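Local coordinates for protein N-isopropylammelide isopropylaminohydrolase (PDB 6NBO) that belongs to the zinc-binding amidohydrolase family, whose TIM barrel is accompanied here by a small domain of beta strands, at residues R15-T19 and G54-L58; E50-A55 and R385-V389; A114-T120 and S315-L319; T121-T125 and C352-Y357. Numbering follows the deposited sequence.

Contacts 1 and 2 lie in the beta domain, both partly buried and about 24 Å from the chain's centre; contact 4 is buried near that centre in the barrel, and contact 3 sits between them. Contacts 1 and 2 share Gly54 and Ala55 and touch through the backbones of Arg15, Glu50 and Gly52. Contact 1 relies on main-chain bonds, contact 2 on one arginine and a leucine, contact 3 on apolar packing beside a bridging water, and contact 4 on an arginine held by backbone oxygens and an aromatic ring. Arg385 of contact 2 ties the beta domain to contact 3 through Asp317 and Ala118. Contacts 3 and 4 meet where Phe115 packs on Ile123.

Contact 1: residues R15-T19 and G54-L58; sequences RNVRT and GAIAL
Lay the extended backbone of Val17 and Arg18 beside 54-58, running broadly the same way, with the end-to-end directions 42° apart. Just before it, Asn16 turns a corner with positive phi and psi (65/59); Asn16 and Val17 together face Leu25 in a G1 beta bulge. Gly54, at phi/psi 78/10, gives its N to Asn16 O at 2.7 Å and offers its O to the Arg18 guanidinium, 2.9 Å from NE and 3.0 Å from NH2. Arg18 reaches back to it with chi1 m, chi2 t and chi3 m, while Ala372 O and Met373 O take further guanidinium bonds. Ala55 O receives Arg18 N at 2.9 Å. Ile56 is bridged to Arg18, their CA atoms 4.6 Å apart; its CG1 lies over one guanidinium face, 3.6 Å from Arg18 NH2. Ala57 completes the bridge, its N bonding to Arg18 O at 2.7 Å, and its CB meets Val17 CG2 at 3.9 Å. Past the bridge the chains part, and one water donates to both Ala57 O (2.7 Å) and Thr19 O (2.8 Å). A parallel bridge at Arg18, just past strand 11-17, joins it to strand 56-66, leading from the beta domain into the amidohydrolase barrel and zinc ligand His65.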
loop_
_atom_site.group_PDB
_atom_site.type_symbol
_atom_site.label_atom_id
_atom_site.label_comp_id
_atom_site.label_asym_id
_atom_site.label_seq_id
_atom_site.Cartn_x
_atom_site.Cartn_y
_atom_site.Cartn_z
ATOM N N ARG A 15 10.468 -14.591 -22.613
ATOM C CA ARG A 15 9.704 -15.454 -23.494
ATOM C C ARG A 15 8.790 -16.381 -22.707
ATOM O O ARG A 15 9.135 -16.842 -21.618
ATOM C CB ARG A 15 10.633 -16.297 -24.358
ATOM C CG ARG A 15 11.207 -15.552 -25.550
ATOM C CD ARG A 15 12.061 -16.490 -26.364
ATOM N NE ARG A 15 12.621 -15.821 -27.529
ATOM C CZ ARG A 15 13.807 -16.116 -28.049
ATOM N NH1 ARG A 15 14.554 -17.067 -27.497
ATOM N NH2 ARG A 15 14.247 -15.461 -29.115
ATOM N N ASN A 16 7.628 -16.676 -23.297
ATOM C CA ASN A 16 6.821 -17.840 -22.923
ATOM C C ASN A 16 6.286 -17.720 -21.490
ATOM O O ASN A 16 6.561 -18.554 -20.622
ATOM C CB ASN A 16 7.638 -19.125 -23.110
ATOM C CG ASN A 16 6.838 -20.377 -22.835
ATOM O OD1 ASN A 16 5.611 -20.377 -22.929
ATOM N ND2 ASN A 16 7.530 -21.457 -22.490
ATOM N N VAL A 17 5.517 -16.657 -21.253
ATOM C CA VAL A 17 4.833 -16.448 -19.979
ATOM C C VAL A 17 3.343 -16.281 -20.239
ATOM O O VAL A 17 2.902 -16.076 -21.366
ATOM C CB VAL A 17 5.378 -15.240 -19.205
ATOM C CG1 VAL A 17 6.826 -15.484 -18.784
ATOM C CG2 VAL A 17 5.240 -13.970 -20.043
ATOM N N ARG A 18 2.566 -16.368 -19.168
ATOM C CA ARG A 18 1.117 -16.263 -19.232
ATOM C C ARG A 18 0.673 -15.157 -18.286
ATOM O O ARG A 18 1.129 -15.094 -17.140
ATOM C CB ARG A 18 0.450 -17.581 -18.855
ATOM C CG ARG A 18 0.629 -18.711 -19.881
ATOM C CD ARG A 18 0.155 -20.041 -19.295
ATOM N NE ARG A 18 0.886 -20.362 -18.073
ATOM C CZ ARG A 18 0.319 -20.626 -16.902
ATOM N NH1 ARG A 18 -1.004 -20.633 -16.789
ATOM N NH2 ARG A 18 1.075 -20.897 -15.845
ATOM N N THR A 19 -0.198 -14.280 -18.757
ATOM C CA THR A 19 -0.734 -13.266 -17.860
ATOM C C THR A 19 -1.976 -13.750 -17.120
ATOM O O THR A 19 -2.506 -13.018 -16.278
ATOM C CB THR A 19 -1.043 -11.988 -18.634
ATOM O OG1 THR A 19 -2.006 -12.280 -19.650
ATOM C CG2 THR A 19 0.229 -11.438 -19.275
ATOM N N GLY A 54 6.713 -20.864 -19.250
ATOM C CA GLY A 54 5.291 -20.999 -19.025
ATOM C C GLY A 54 4.797 -20.451 -17.711
ATOM O O GLY A 54 3.640 -20.696 -17.355
ATOM N N ALA A 55 5.630 -19.719 -16.981
ATOM C CA ALA A 55 5.219 -19.138 -15.715
ATOM C C ALA A 55 4.160 -18.063 -15.929
ATOM O O ALA A 55 4.067 -17.442 -16.991
ATOM C CB ALA A 55 6.413 -18.517 -14.992
ATOM N N ILE A 56 3.365 -17.831 -14.886
ATOM C CA ILE A 56 2.491 -16.662 -14.871
ATOM C C ILE A 56 3.328 -15.411 -14.654
ATOM O O ILE A 56 4.185 -15.360 -13.764
ATOM C CB ILE A 56 1.405 -16.807 -13.792
ATOM C CG1 ILE A 56 0.279 -17.707 -14.302
ATOM C CG2 ILE A 56 0.883 -15.409 -13.364
ATOM C CD1 ILE A 56 -0.819 -17.969 -13.287
ATOM N N ALA A 57 3.093 -14.394 -15.479
ATOM C CA ALA A 57 3.689 -13.081 -15.299
ATOM C C ALA A 57 2.671 -12.163 -14.632
ATOM O O ALA A 57 1.544 -12.013 -15.118
ATOM C CB ALA A 57 4.152 -12.488 -16.637
ATOM N N LEU A 58 3.062 -11.575 -13.516
ATOM C CA LEU A 58 2.276 -10.600 -12.779
ATOM C C LEU A 58 2.905 -9.222 -12.916
ATOM O O LEU A 58 4.130 -9.104 -13.009
ATOM C CB LEU A 58 2.204 -10.967 -11.288
ATOM C CG LEU A 58 1.578 -12.301 -10.898
ATOM C CD1 LEU A 58 1.792 -12.590 -9.390
ATOM C CD2 LEU A 58 0.093 -12.336 -11.253
HETATM O O HOH W 1 -0.969 -11.102 -14.993
#

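Contact 2: residues E50-A55 and R385-V389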
loop_
_atom_site.group_PDB
_atom_site.type_symbol
_atom_site.label_atom_id
_atom_site.label_comp_id
_atom_site.label_asym_id
_atom_site.label_seq_id
_atom_site.Cartn_x
_atom_site.Cartn_y
_atom_site.Cartn_z
ATOM N N GLU A 50 15.270 -14.044 -21.404
ATOM C CA GLU A 50 14.882 -14.743 -20.185
ATOM C C GLU A 50 13.794 -15.748 -20.549
ATOM O O GLU A 50 12.744 -15.363 -21.073
ATOM C CB GLU A 50 14.405 -13.738 -19.132
ATOM C CG GLU A 50 14.156 -14.302 -17.776
ATOM C CD GLU A 50 15.423 -14.708 -17.052
ATOM O OE1 GLU A 50 16.517 -14.174 -17.352
ATOM O OE2 GLU A 50 15.307 -15.567 -16.169
ATOM N N GLU A 51 14.049 -17.032 -20.305
ATOM C CA GLU A 51 13.063 -18.064 -20.624
ATOM C C GLU A 51 12.064 -18.174 -19.475
ATOM O O GLU A 51 12.412 -18.633 -18.384
ATOM C CB GLU A 51 13.745 -19.403 -20.901
ATOM C CG GLU A 51 14.568 -19.438 -22.205
ATOM C CD GLU A 51 13.727 -19.219 -23.471
ATOM O OE1 GLU A 51 12.482 -19.311 -23.394
ATOM O OE2 GLU A 51 14.316 -18.964 -24.550
ATOM N N GLY A 52 10.817 -17.755 -19.721
ATOM C CA GLY A 52 9.790 -17.788 -18.691
ATOM C C GLY A 52 9.232 -19.166 -18.390
ATOM O O GLY A 52 8.613 -19.349 -17.337
ATOM N N ALA A 53 9.413 -20.123 -19.301
ATOM C CA ALA A 53 9.047 -21.528 -19.078
ATOM C C ALA A 53 7.583 -21.683 -18.664
ATOM O O ALA A 53 7.235 -22.527 -17.834
ATOM C CB ALA A 53 9.974 -22.177 -18.049
ATOM N N GLY A 54 6.713 -20.864 -19.250
ATOM C CA GLY A 54 5.291 -20.999 -19.025
ATOM C C GLY A 54 4.797 -20.451 -17.711
ATOM O O GLY A 54 3.640 -20.696 -17.355
ATOM N N ALA A 55 5.630 -19.719 -16.981
ATOM C CA ALA A 55 5.219 -19.138 -15.715
ATOM C C ALA A 55 4.160 -18.063 -15.929
ATOM O O ALA A 55 4.067 -17.442 -16.991
ATOM C CB ALA A 55 6.413 -18.517 -14.992
ATOM N N ARG A 385 8.716 -16.010 -5.850
ATOM C CA ARG A 385 8.898 -15.209 -7.060
ATOM C C ARG A 385 10.132 -15.729 -7.788
ATOM O O ARG A 385 11.268 -15.504 -7.352
ATOM C CB ARG A 385 9.050 -13.723 -6.741
ATOM C CG ARG A 385 8.024 -13.134 -5.797
ATOM C CD ARG A 385 6.581 -13.488 -6.154
ATOM N NE ARG A 385 6.012 -14.486 -5.248
ATOM C CZ ARG A 385 5.388 -14.190 -4.107
ATOM N NH1 ARG A 385 5.255 -12.927 -3.720
ATOM N NH2 ARG A 385 4.894 -15.163 -3.352
ATOM N N ARG A 386 9.920 -16.445 -8.887
ATOM C CA ARG A 386 11.057 -16.978 -9.626
ATOM C C ARG A 386 11.932 -15.859 -10.183
ATOM O O ARG A 386 13.166 -15.965 -10.189
ATOM C CB ARG A 386 10.571 -17.877 -10.756
ATOM C CG ARG A 386 11.738 -18.522 -11.483
ATOM C CD ARG A 386 11.358 -18.930 -12.871
ATOM N NE ARG A 386 10.392 -20.016 -12.856
ATOM C CZ ARG A 386 9.686 -20.380 -13.917
ATOM N NH1 ARG A 386 9.846 -19.732 -15.066
ATOM N NH2 ARG A 386 8.821 -21.382 -13.827
ATOM N N LEU A 387 11.309 -14.777 -10.636
ATOM C CA LEU A 387 12.001 -13.641 -11.234
ATOM C C LEU A 387 11.271 -12.373 -10.836
ATOM O O LEU A 387 10.041 -12.332 -10.868
ATOM C CB LEU A 387 12.037 -13.736 -12.766
ATOM C CG LEU A 387 12.753 -12.585 -13.487
ATOM C CD1 LEU A 387 14.245 -12.625 -13.183
ATOM C CD2 LEU A 387 12.523 -12.655 -14.987
ATOM N N VAL A 388 12.019 -11.347 -10.437
ATOM C CA VAL A 388 11.458 -10.016 -10.244
ATOM C C VAL A 388 12.254 -9.073 -11.129
ATOM O O VAL A 388 13.490 -9.029 -11.052
ATOM C CB VAL A 388 11.482 -9.558 -8.773
ATOM C CG1 VAL A 388 10.826 -8.182 -8.642
ATOM C CG2 VAL A 388 10.753 -10.570 -7.876
ATOM N N VAL A 389 11.544 -8.356 -11.995
ATOM C CA VAL A 389 12.102 -7.286 -12.809
ATOM C C VAL A 389 11.493 -5.989 -12.317
ATOM O O VAL A 389 10.274 -5.905 -12.125
ATOM C CB VAL A 389 11.796 -7.495 -14.301
ATOM C CG1 VAL A 389 12.366 -6.344 -15.120
ATOM C CG2 VAL A 389 12.341 -8.838 -14.760
#
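A type I' beta turn, Gly52 to Ala55, carries the chain here from one sheet of the beta domain to the other, and the facing segment 385-389 packs against it by side chains alone. The nearest CA pairs, Ala55 with Arg386 and Gly52 with Leu387, are 8.7 and 8.8 Å apart, too far for backbone pairing. Ala53 (55/37) and Gly54 (78/10) take the two corner positions with positive phi, and Ala55 N closes the turn on Gly52 O at 3.0 Å.

The apolar part is small. Leu387 CD2 meets Glu50 CG at 3.6 Å, so the glutamate contributes its methylene, while its carboxylate forms a salt bridge to Arg397 on the neighbouring strand 393-397. Leu387 also packs on Leu369 and Ile394, which places this touch between strand 48-51 and the sheet that holds strand 387-390.

The polar part is Arg386, extended with chi1 and chi2 t, then bent at chi3 (m). Two methyls pack round its guanidinium, Ala55 CB over one face, 3.6 Å from Arg386 NH1, and Ala53 CB 3.9 Å from that nitrogen. NH1 donates a hydrogen bond to Gly52 O at 2.6 Å, the same oxygen that accepts the turn's bond from Ala55 N.

Contact 3: residues A114-T120 and S315-L319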
loop_
_atom_site.group_PDB
_atom_site.type_symbol
_atom_site.label_atom_id
_atom_site.label_comp_id
_atom_site.label_asym_id
_atom_site.label_seq_id
_atom_site.Cartn_x
_atom_site.Cartn_y
_atom_site.Cartn_z
ATOM N N ALA A 114 12.982 -6.669 1.319
ATOM C CA ALA A 114 12.243 -7.931 1.348
ATOM C C ALA A 114 10.971 -7.843 0.508
ATOM O O ALA A 114 10.590 -8.818 -0.163
ATOM C CB ALA A 114 11.897 -8.316 2.792
ATOM N N PHE A 115 10.282 -6.703 0.557
ATOM C CA PHE A 115 9.161 -6.479 -0.353
ATOM C C PHE A 115 9.598 -6.671 -1.807
ATOM O O PHE A 115 8.976 -7.424 -2.565
ATOM C CB PHE A 115 8.598 -5.072 -0.141
ATOM C CG PHE A 115 7.498 -4.990 0.910
ATOM C CD1 PHE A 115 6.237 -5.516 0.657
ATOM C CD2 PHE A 115 7.720 -4.359 2.127
ATOM C CE1 PHE A 115 5.212 -5.420 1.595
ATOM C CE2 PHE A 115 6.689 -4.259 3.087
ATOM C CZ PHE A 115 5.444 -4.798 2.817
ATOM N N LEU A 116 10.687 -6.011 -2.199
ATOM C CA LEU A 116 11.192 -6.127 -3.569
ATOM C C LEU A 116 11.502 -7.577 -3.930
ATOM O O LEU A 116 11.100 -8.060 -4.996
ATOM C CB LEU A 116 12.433 -5.254 -3.746
ATOM C CG LEU A 116 13.009 -5.189 -5.171
ATOM C CD1 LEU A 116 11.951 -4.673 -6.180
ATOM C CD2 LEU A 116 14.249 -4.328 -5.201
ATOM N N ALA A 117 12.196 -8.301 -3.044
ATOM C CA ALA A 117 12.549 -9.686 -3.347
ATOM C C ALA A 117 11.311 -10.559 -3.543
ATOM O O ALA A 117 11.357 -11.557 -4.278
ATOM C CB ALA A 117 13.427 -10.267 -2.232
ATOM N N ALA A 118 10.212 -10.221 -2.878
ATOM C CA ALA A 118 8.940 -10.915 -3.028
ATOM C C ALA A 118 8.041 -10.275 -4.086
ATOM O O ALA A 118 6.835 -10.558 -4.113
ATOM C CB ALA A 118 8.200 -10.962 -1.680
ATOM N N GLY A 119 8.590 -9.413 -4.952
ATOM C CA GLY A 119 7.844 -8.931 -6.110
ATOM C C GLY A 119 7.090 -7.620 -5.943
ATOM O O GLY A 119 6.388 -7.213 -6.877
ATOM N N THR A 120 7.210 -6.943 -4.806
ATOM C CA THR A 120 6.545 -5.657 -4.594
ATOM C C THR A 120 7.475 -4.529 -5.022
ATOM O O THR A 120 8.583 -4.405 -4.494
ATOM C CB THR A 120 6.143 -5.493 -3.129
ATOM O OG1 THR A 120 5.071 -6.403 -2.837
ATOM C CG2 THR A 120 5.699 -4.050 -2.851
ATOM N N SER A 315 3.792 -9.459 6.391
ATOM C CA SER A 315 4.749 -10.158 5.542
ATOM C C SER A 315 5.053 -9.291 4.335
ATOM O O SER A 315 4.169 -8.576 3.851
ATOM C CB SER A 315 4.192 -11.519 5.090
ATOM O OG SER A 315 4.837 -11.997 3.927
ATOM N N PRO A 316 6.288 -9.326 3.826
ATOM C CA PRO A 316 6.586 -8.653 2.548
ATOM C C PRO A 316 5.977 -9.340 1.336
ATOM O O PRO A 316 6.191 -8.872 0.217
ATOM C CB PRO A 316 8.125 -8.693 2.482
ATOM C CG PRO A 316 8.515 -9.856 3.322
ATOM C CD PRO A 316 7.466 -9.990 4.409
ATOM N N ASP A 317 5.244 -10.439 1.513
ATOM C CA ASP A 317 4.616 -11.152 0.398
ATOM C C ASP A 317 3.199 -10.607 0.200
ATOM O O ASP A 317 2.281 -10.968 0.937
ATOM C CB ASP A 317 4.604 -12.655 0.688
ATOM C CG ASP A 317 4.147 -13.468 -0.501
ATOM O OD1 ASP A 317 3.564 -12.874 -1.423
ATOM O OD2 ASP A 317 4.371 -14.690 -0.530
ATOM N N MET A 318 3.000 -9.752 -0.817
ATOM C CA MET A 318 1.663 -9.202 -1.028
ATOM C C MET A 318 0.694 -10.234 -1.577
ATOM O O MET A 318 -0.520 -10.028 -1.475
ATOM C CB MET A 318 1.697 -7.984 -1.955
ATOM C CG MET A 318 2.353 -6.740 -1.323
ATOM S SD MET A 318 1.713 -6.358 0.321
ATOM C CE MET A 318 0.015 -5.919 -0.079
ATOM N N LEU A 319 1.186 -11.334 -2.152
ATOM C CA LEU A 319 0.268 -12.418 -2.494
ATOM C C LEU A 319 -0.357 -12.992 -1.232
ATOM O O LEU A 319 -1.539 -13.356 -1.224
ATOM C CB LEU A 319 0.987 -13.520 -3.284
ATOM C CG LEU A 319 1.425 -13.179 -4.711
ATOM C CD1 LEU A 319 1.972 -14.420 -5.435
ATOM C CD2 LEU A 319 0.253 -12.552 -5.484
HETATM O O HOH W 2 5.368 -8.986 -2.264
#
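In this TIM barrel, the Schellman motif ending helix 104-117 meets the N-cap of helix 318-328, joining the helices that follow the first and last barrel strands. The main bump is Pro316, which sits in a hollow formed by Ala114, Phe115 and Ala118. Its CA lies over the Phe115 ring, 3.8 Å from the centroid, as a CH-pi contact, while its CG touches Ala114 CB at 3.8 Å. Ala118 CB forms another wall of this hollow, 3.5 Å from Pro316 O. Met318 wedges in beside the ring's edge, SD 3.8 Å from Phe115 CE1 in a Met-aromatic contact, and its CG comes within 3.1 Å of Thr120 OG1. An ST turn at Ser315 shapes the approach to Asp317, the N-cap residue, whose OD1 accepts a weak capping bond from Leu319 N (2.9 Å) and salt-bridges Arg385. One water sits between the segments, donating to Ala118 O (2.8 Å) and Pro316 O (2.6 Å) and accepting from Met318 N (2.9 Å) and Thr120 OG1 (2.7 Å).

Contact 4: residues T121-T125 and C352-Y357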
loop_
_atom_site.group_PDB
_atom_site.type_symbol
_atom_site.label_atom_id
_atom_site.label_comp_id
_atom_site.label_asym_id
_atom_site.label_seq_id
_atom_site.Cartn_x
_atom_site.Cartn_y
_atom_site.Cartn_z
ATOM N N THR A 121 7.038 -3.718 -5.992
ATOM C CA THR A 121 7.878 -2.651 -6.533
ATOM C C THR A 121 7.301 -1.267 -6.275
ATOM O O THR A 121 7.885 -0.263 -6.705
ATOM C CB THR A 121 8.077 -2.851 -8.040
ATOM O OG1 THR A 121 6.798 -2.843 -8.685
ATOM C CG2 THR A 121 8.769 -4.189 -8.310
ATOM N N ARG A 122 6.155 -1.194 -5.609
ATOM C CA ARG A 122 5.500 0.061 -5.276
ATOM C C ARG A 122 4.945 -0.054 -3.866
ATOM O O ARG A 122 4.234 -1.015 -3.558
ATOM C CB ARG A 122 4.387 0.360 -6.276
ATOM C CG ARG A 122 4.903 0.385 -7.721
ATOM C CD ARG A 122 3.999 1.113 -8.614
ATOM N NE ARG A 122 4.199 0.782 -10.024
ATOM C CZ ARG A 122 4.115 1.683 -10.992
ATOM N NH1 ARG A 122 3.893 2.950 -10.676
ATOM N NH2 ARG A 122 4.256 1.331 -12.264
ATOM N N ILE A 123 5.268 0.916 -3.011
ATOM C CA ILE A 123 4.885 0.872 -1.599
ATOM C C ILE A 123 4.353 2.233 -1.179
ATOM O O ILE A 123 5.011 3.252 -1.408
ATOM C CB ILE A 123 6.071 0.492 -0.693
ATOM C CG1 ILE A 123 6.716 -0.836 -1.128
ATOM C CG2 ILE A 123 5.625 0.506 0.785
ATOM C CD1 ILE A 123 7.918 -1.260 -0.231
ATOM N N ARG A 124 3.178 2.251 -0.550
ATOM C CA ARG A 124 2.724 3.412 0.211
ATOM C C ARG A 124 2.950 3.139 1.690
ATOM O O ARG A 124 2.370 2.201 2.253
ATOM C CB ARG A 124 1.245 3.730 -0.040
ATOM C CG ARG A 124 0.743 4.891 0.856
ATOM C CD ARG A 124 -0.703 5.312 0.528
ATOM N NE ARG A 124 -0.780 6.010 -0.748
ATOM C CZ ARG A 124 -1.863 6.625 -1.201
ATOM N NH1 ARG A 124 -2.970 6.655 -0.465
ATOM N NH2 ARG A 124 -1.831 7.218 -2.392
ATOM N N THR A 125 3.788 3.948 2.321
ATOM C CA THR A 125 4.066 3.777 3.735
ATOM C C THR A 125 3.671 5.033 4.488
ATOM O O THR A 125 3.872 6.157 4.017
ATOM C CB THR A 125 5.543 3.460 4.024
ATOM O OG1 THR A 125 5.703 3.212 5.431
ATOM C CG2 THR A 125 6.459 4.625 3.613
ATOM N N CYS A 352 -3.938 4.200 -5.244
ATOM C CA CYS A 352 -2.843 5.018 -4.727
ATOM C C CYS A 352 -2.322 6.042 -5.722
ATOM O O CYS A 352 -1.498 6.883 -5.347
ATOM C CB CYS A 352 -1.662 4.129 -4.296
ATOM S SG CYS A 352 -2.022 3.080 -2.872
ATOM N N GLY A 353 -2.747 5.985 -6.977
ATOM C CA GLY A 353 -2.199 6.912 -7.950
ATOM C C GLY A 353 -0.799 6.550 -8.402
ATOM O O GLY A 353 -0.018 7.440 -8.744
ATOM N N PHE A 354 -0.454 5.265 -8.378
ATOM C CA PHE A 354 0.779 4.767 -8.982
ATOM C C PHE A 354 0.576 4.682 -10.491
ATOM O O PHE A 354 -0.249 3.895 -10.954
ATOM C CB PHE A 354 1.123 3.391 -8.418
ATOM C CG PHE A 354 1.714 3.421 -7.037
ATOM C CD1 PHE A 354 2.935 4.044 -6.807
ATOM C CD2 PHE A 354 1.072 2.793 -5.973
ATOM C CE1 PHE A 354 3.508 4.045 -5.533
ATOM C CE2 PHE A 354 1.639 2.801 -4.688
ATOM C CZ PHE A 354 2.854 3.441 -4.478
ATOM N N ASP A 355 1.320 5.478 -11.254
ATOM C CA ASP A 355 1.096 5.610 -12.690
ATOM C C ASP A 355 1.914 4.589 -13.485
ATOM O O ASP A 355 2.818 3.939 -12.960
ATOM C CB ASP A 355 1.454 7.026 -13.142
ATOM C CG ASP A 355 0.681 8.093 -12.381
ATOM O OD1 ASP A 355 -0.562 7.984 -12.299
ATOM O OD2 ASP A 355 1.320 9.034 -11.858
ATOM N N ALA A 356 1.590 4.472 -14.785
ATOM C CA ALA A 356 2.319 3.599 -15.716
ATOM C C ALA A 356 2.377 2.163 -15.200
ATOM O O ALA A 356 3.412 1.496 -15.254
ATOM C CB ALA A 356 3.729 4.134 -15.982
ATOM N N TYR A 357 1.247 1.684 -14.699
ATOM C CA TYR A 357 1.152 0.388 -14.053
ATOM C C TYR A 357 0.647 -0.667 -15.033
ATOM O O TYR A 357 -0.207 -0.393 -15.873
ATOM C CB TYR A 357 0.205 0.459 -12.852
ATOM C CG TYR A 357 0.198 -0.833 -12.086
ATOM C CD1 TYR A 357 1.201 -1.104 -11.175
ATOM C CD2 TYR A 357 -0.788 -1.801 -12.303
ATOM C CE1 TYR A 357 1.239 -2.305 -10.487
ATOM C CE2 TYR A 357 -0.760 -3.007 -11.622
ATOM C CZ TYR A 357 0.256 -3.243 -10.709
ATOM O OH TYR A 357 0.322 -4.421 -10.026
#
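Two arginines on strand 120-128 point at the segment that ends helix 346-352 and runs on from it, and they take different shapes. Arg122, modelled in two conformers of which one is given, leaves the strand with chi1 m and then runs out nearly straight, chi2 and chi3 both near -160°. That extension carries its guanidinium to the backbone beyond Phe354: NH1 donates to Asp355 O at 2.7 Å, and NH2 adds weak bonds to Asp355 O and Ala356 O, each at 3.1 Å. NH1 also forms a salt bridge with Glu153. Tyr357, chi1 t, brings CD1 to 3.7 Å from Arg122 NE, over one guanidinium face, and sends its hydroxyl to Gly60 O.

Phe354, chi1 m, turns its ring flat beneath the start of the arginine, with Arg122 CB 3.8 Å from the centroid and 6° off the normal, a CH-pi contact. The ring's edge faces the strand backbone, CZ 3.8 Å from Ile123 O. Arg124 keeps chi1 and chi2 t, then bends at chi3 (m), so that Cys352 CB lies over its guanidinium, 3.6 Å from NH2. The same guanidinium binds Gln155 and Asp216 on other barrel strands. Gly353 ends helix 346-352 in a Schellman motif; from it the chain crosses the inward-pointing Arg122 and Arg124, consistent with a cover over the N-terminal ends of the TIM-barrel strands, opposite the zinc site at their C-terminal ends.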